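Local coordinates for methyltransferase domain-containing protein (Serratia marcescens, PDB 7CLU) that transfers the methyl group of S-adenosyl-L-methionine to an oxygen of its substrate in the prodigiosin synthetic pathway and assembles as a dimer, at the interface of chains A and B. Numbering follows the deposited sequence. Chains: chain A/B, Methyltransferase domain-containing protein.

Contact 1: the interface of chains A and B. Residues chain A 16-17, 20, 64; chain B 11, 286, 290.
A:Gln17 meets B:Glu286 and B:Leu290 of the partner subunit at once, turning its amide nitrogen to the acid and its amide carbon to the leucine methyl. A hydrogen bond runs across this patch from A:Gln17 NE2 to the carboxylate oxygen OE2 of B:Glu286, 3.3 Å long and bent, with 142° at the hydrogen. The donor reaches the oxygen from above the carboxylate plane, and amide and carboxylate stand nearly perpendicular, 86° apart. The length and bend are those of a modest bond, and the leucine packing probably also helps to place the amide. B:Glu286 gets there with an extended chain whose CG lies anti to the backbone N (chi1 179°), while the chain of A:Gln17 bends at its second torsion.

Apolar packing centres on B:Leu290. Its CD1 lies 3.4 Å from A:Gln17 CD, and the two side chains run roughly at right angles. On another flank, the leucine CB touches ring atom CD2 of A:Phe16 at 3.8 Å. The other branch, CD2, faces the thioether sulfur SD of A:Met64 at a looser 4.1 Å.

Mixed contacts complete the patch. A:Met64 CG lies 3.6 Å from B:Glu286 OE2, placing a methylene beside the same oxygen that accepts the glutamine bond. B:Gln11 lays its amide NE2 alongside the aliphatic stem of A:Gln17, 3.7 Å from CG, and runs antiparallel past A:Met64.

In the fold, chain A contributes helix 15-26 and the residue just after helix 51-63, both within the dimerisation domain; chain B brings its N-terminal helix 5-12 and the start of helix 286-298 from the O-methyltransferase domain.

Contact 2: the interface of chains A and B. Residues chain A 3-5, 7-8; chain B 21, 66, 83, 92.
The ring of B:Phe83 lies beneath the backbone of A:Lys5, whose CA sits over its face, 3.7 Å from the ring centroid and offset toward the rim. This is the tightly packed part of the contact. The ring edge continues under the preceding residue, where B:Phe83 CE2 lies 3.5 Å from A:Thr4 C, its carbonyl carbon. With chi1 at 53°, B:Phe83 holds its CG between its own backbone N and carbonyl carbon, a turn that presents the ring to the first turn of the opposing helix.

A:Ala8 fills the centre: its CB is 3.7 Å from B:Leu92 CD1 and also touches CE1 of B:Tyr66 and CE1 of B:Phe83, so this small methyl is packed among several side chains. The tyrosine ring is covered on both faces, by A:Leu3 CD1 over the centre at 3.9 Å from the centroid and, on the opposite face, by CD2 of its own chain's B:Leu21. The ring's own orientation points the phenol OH toward the backbone of A:Ala8, and the two leucines should limit its tilt.

Packing is looser around the outer stretch of A:Lys5. The chain is extended beyond CG, leaving the ring and passing B:Leu92, whose CD2 is 4.0 Å from A:Lys5 CE; the terminal amine NZ continues past the leucine, away from the aromatic pair. On the far side of the segment, A:Asp7 turns from the partner, its OD2 accepting a 3.0 Å hydrogen bond from A:Thr4 N through the anti lone pair, as in a capping box at the start of helix 5-12. A second-shell brace of this kind helps set the backbone that the phenylalanine covers.

In the fold, the extreme N-terminus and helix 5-12 of chain A rest against chain B, meeting helix 15-26, the segment after helix 51-63, helix 81-84 and the loop before helix 93-107.

Contact 1: the interface of chains A and B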
loop_
_atom_site.group_PDB
_atom_site.type_symbol
_atom_site.label_atom_id
_atom_site.label_comp_id
_atom_site.label_asym_id
_atom_site.label_seq_id
_atom_site.Cartn_x
_atom_site.Cartn_y
_atom_site.Cartn_z
ATOM N N PHE A 16 1.328 -0.219 5.227
ATOM C CA PHE A 16 0.963 -0.888 6.486
ATOM C C PHE A 16 -0.348 -1.660 6.353
ATOM O O PHE A 16 -0.415 -2.859 6.647
ATOM C CB PHE A 16 0.802 0.119 7.628
ATOM C CG PHE A 16 2.082 0.641 8.193
ATOM C CD1 PHE A 16 3.306 0.347 7.611
ATOM C CD2 PHE A 16 2.052 1.449 9.331
ATOM C CE1 PHE A 16 4.484 0.855 8.143
ATOM C CE2 PHE A 16 3.231 1.949 9.882
ATOM C CZ PHE A 16 4.452 1.652 9.279
ATOM N N GLN A 17 -1.426 -0.957 5.994
ATOM C CA GLN A 17 -2.724 -1.608 5.903
ATOM C C GLN A 17 -2.703 -2.694 4.842
ATOM O O GLN A 17 -3.326 -3.747 5.013
ATOM C CB GLN A 17 -3.822 -0.586 5.597
ATOM C CG GLN A 17 -4.164 0.358 6.764
ATOM C CD GLN A 17 -3.341 1.657 6.738
ATOM O OE1 GLN A 17 -2.155 1.662 6.374
ATOM N NE2 GLN A 17 -3.979 2.763 7.123
ATOM N N ALA A 20 -0.923 -5.775 6.312
ATOM C CA ALA A 20 -1.746 -6.401 7.347
ATOM C C ALA A 20 -2.826 -7.275 6.713
ATOM O O ALA A 20 -3.060 -8.406 7.149
ATOM C CB ALA A 20 -2.379 -5.350 8.270
ATOM N N MET A 64 -8.737 -1.591 11.843
ATOM C CA MET A 64 -9.011 -1.271 10.441
ATOM C C MET A 64 -10.457 -1.526 10.042
ATOM O O MET A 64 -10.850 -1.147 8.931
ATOM C CB MET A 64 -8.083 -2.078 9.511
ATOM C CG MET A 64 -6.597 -1.652 9.530
ATOM S SD MET A 64 -5.531 -2.889 8.758
ATOM C CE MET A 64 -6.228 -2.874 7.116
ATOM N N GLN B 11 -7.481 -1.244 -0.268
ATOM C CA GLN B 11 -6.494 -1.148 0.793
ATOM C C GLN B 11 -5.337 -2.119 0.572
ATOM O O GLN B 11 -4.185 -1.797 0.888
ATOM C CB GLN B 11 -7.168 -1.382 2.144
ATOM C CG GLN B 11 -7.614 -0.080 2.784
ATOM C CD GLN B 11 -8.063 -0.257 4.209
ATOM O OE1 GLN B 11 -8.949 -1.061 4.491
ATOM N NE2 GLN B 11 -7.462 0.497 5.117
ATOM N N GLU B 286 -6.113 3.343 15.169
ATOM C CA GLU B 286 -5.679 2.522 14.045
ATOM C C GLU B 286 -4.179 2.674 13.783
ATOM O O GLU B 286 -3.473 1.680 13.606
ATOM C CB GLU B 286 -6.500 2.849 12.792
ATOM C CG GLU B 286 -6.059 2.027 11.574
ATOM C CD GLU B 286 -6.829 2.352 10.298
ATOM O OE1 GLU B 286 -7.902 2.985 10.382
ATOM O OE2 GLU B 286 -6.345 1.968 9.207
ATOM N N LEU B 290 -1.405 -0.245 13.912
ATOM C CA LEU B 290 -0.495 -0.541 12.814
ATOM C C LEU B 290 0.949 -0.340 13.241
ATOM O O LEU B 290 1.821 -1.145 12.895
ATOM C CB LEU B 290 -0.825 0.332 11.609
ATOM C CG LEU B 290 -2.167 -0.021 10.980
ATOM C CD1 LEU B 290 -2.608 1.086 10.023
ATOM C CD2 LEU B 290 -2.090 -1.390 10.315
#

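Contact 2: the interface of chains A and B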
loop_
_atom_site.group_PDB
_atom_site.type_symbol
_atom_site.label_atom_id
_atom_site.label_comp_id
_atom_site.label_asym_id
_atom_site.label_seq_id
_atom_site.Cartn_x
_atom_site.Cartn_y
_atom_site.Cartn_z
ATOM N N LEU A 3 -4.685 18.969 -0.225
ATOM C CA LEU A 3 -4.342 18.040 0.841
ATOM C C LEU A 3 -3.285 18.663 1.750
ATOM O O LEU A 3 -2.762 19.742 1.475
ATOM C CB LEU A 3 -3.864 16.718 0.232
ATOM C CG LEU A 3 -4.899 16.111 -0.720
ATOM C CD1 LEU A 3 -4.289 15.144 -1.721
ATOM C CD2 LEU A 3 -6.007 15.435 0.082
ATOM N N THR A 4 -2.976 17.972 2.847
ATOM C CA THR A 4 -2.021 18.465 3.832
ATOM C C THR A 4 -0.934 17.434 4.090
ATOM O O THR A 4 -0.984 16.292 3.619
ATOM C CB THR A 4 -2.685 18.808 5.173
ATOM O OG1 THR A 4 -3.061 17.595 5.835
ATOM C CG2 THR A 4 -3.914 19.685 4.978
ATOM N N LYS A 5 0.040 17.856 4.901
ATOM C CA LYS A 5 1.185 17.006 5.211
ATOM C C LYS A 5 0.737 15.693 5.832
ATOM O O LYS A 5 1.319 14.635 5.559
ATOM C CB LYS A 5 2.147 17.754 6.144
ATOM C CG LYS A 5 3.331 16.931 6.671
ATOM C CD LYS A 5 4.013 17.612 7.872
ATOM C CE LYS A 5 4.867 16.610 8.669
ATOM N NZ LYS A 5 5.771 17.210 9.719
ATOM N N ASP A 7 -2.013 13.998 5.278
ATOM C CA ASP A 7 -2.520 13.124 4.222
ATOM C C ASP A 7 -1.385 12.403 3.515
ATOM O O ASP A 7 -1.416 11.178 3.337
ATOM C CB ASP A 7 -3.322 13.943 3.210
ATOM C CG ASP A 7 -4.592 14.513 3.796
ATOM O OD1 ASP A 7 -5.379 13.726 4.367
ATOM O OD2 ASP A 7 -4.805 15.743 3.684
ATOM N N ALA A 8 -0.377 13.155 3.083
ATOM C CA ALA A 8 0.750 12.529 2.399
ATOM C C ALA A 8 1.397 11.474 3.283
ATOM O O ALA A 8 1.679 10.358 2.829
ATOM C CB ALA A 8 1.745 13.602 1.974
ATOM N N LEU B 21 4.229 8.249 -3.936
ATOM C CA LEU B 21 4.708 9.386 -3.162
ATOM C C LEU B 21 6.199 9.277 -2.853
ATOM O O LEU B 21 6.938 10.260 -2.990
ATOM C CB LEU B 21 3.886 9.501 -1.870
ATOM C CG LEU B 21 2.493 10.051 -2.134
ATOM C CD1 LEU B 21 1.586 9.917 -0.898
ATOM C CD2 LEU B 21 2.602 11.511 -2.541
ATOM N N TYR B 66 -2.219 15.396 -5.547
ATOM C CA TYR B 66 -1.043 16.124 -5.088
ATOM C C TYR B 66 -0.559 17.154 -6.096
ATOM O O TYR B 66 0.140 18.103 -5.713
ATOM C CB TYR B 66 0.074 15.131 -4.725
ATOM C CG TYR B 66 -0.291 14.368 -3.466
ATOM C CD1 TYR B 66 -0.135 14.953 -2.211
ATOM C CD2 TYR B 66 -0.865 13.096 -3.529
ATOM C CE1 TYR B 66 -0.504 14.284 -1.051
ATOM C CE2 TYR B 66 -1.227 12.417 -2.376
ATOM C CZ TYR B 66 -1.042 13.015 -1.137
ATOM O OH TYR B 66 -1.403 12.369 0.025
ATOM N N PHE B 83 5.543 20.453 2.264
ATOM C CA PHE B 83 6.007 19.105 2.547
ATOM C C PHE B 83 6.484 18.345 1.321
ATOM O O PHE B 83 6.982 17.225 1.477
ATOM C CB PHE B 83 4.916 18.299 3.270
ATOM C CG PHE B 83 3.598 18.283 2.569
ATOM C CD1 PHE B 83 3.325 17.329 1.606
ATOM C CD2 PHE B 83 2.616 19.216 2.880
ATOM C CE1 PHE B 83 2.110 17.302 0.962
ATOM C CE2 PHE B 83 1.387 19.202 2.241
ATOM C CZ PHE B 83 1.127 18.240 1.279
ATOM N N LEU B 92 9.035 15.904 3.399
ATOM C CA LEU B 92 8.834 14.520 3.805
ATOM C C LEU B 92 9.851 13.557 3.199
ATOM O O LEU B 92 9.727 12.343 3.394
ATOM C CB LEU B 92 7.406 14.079 3.447
ATOM C CG LEU B 92 6.285 14.742 4.268
ATOM C CD1 LEU B 92 4.877 14.291 3.809
ATOM C CD2 LEU B 92 6.473 14.476 5.749
#

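Contact 1 and contact 2 lie about 19 Å apart, measured between the centres of their C-alpha atoms, and belong to one two-fold interface, so each has a twin with the chains exchanged. Both use the N-terminal helix 5-12, of chain B in contact 1 and chain A in contact 2, together with helix 15-26 of the other subunit. This reciprocal exchange of N-terminal segments probably interlocks the dimer, and contact 1 also ties in the O-methyltransferase domain. With centres about 26 and 27 Å from A:His247, the predicted proton acceptor, both lie well away from that residue, in keeping with a role in assembly.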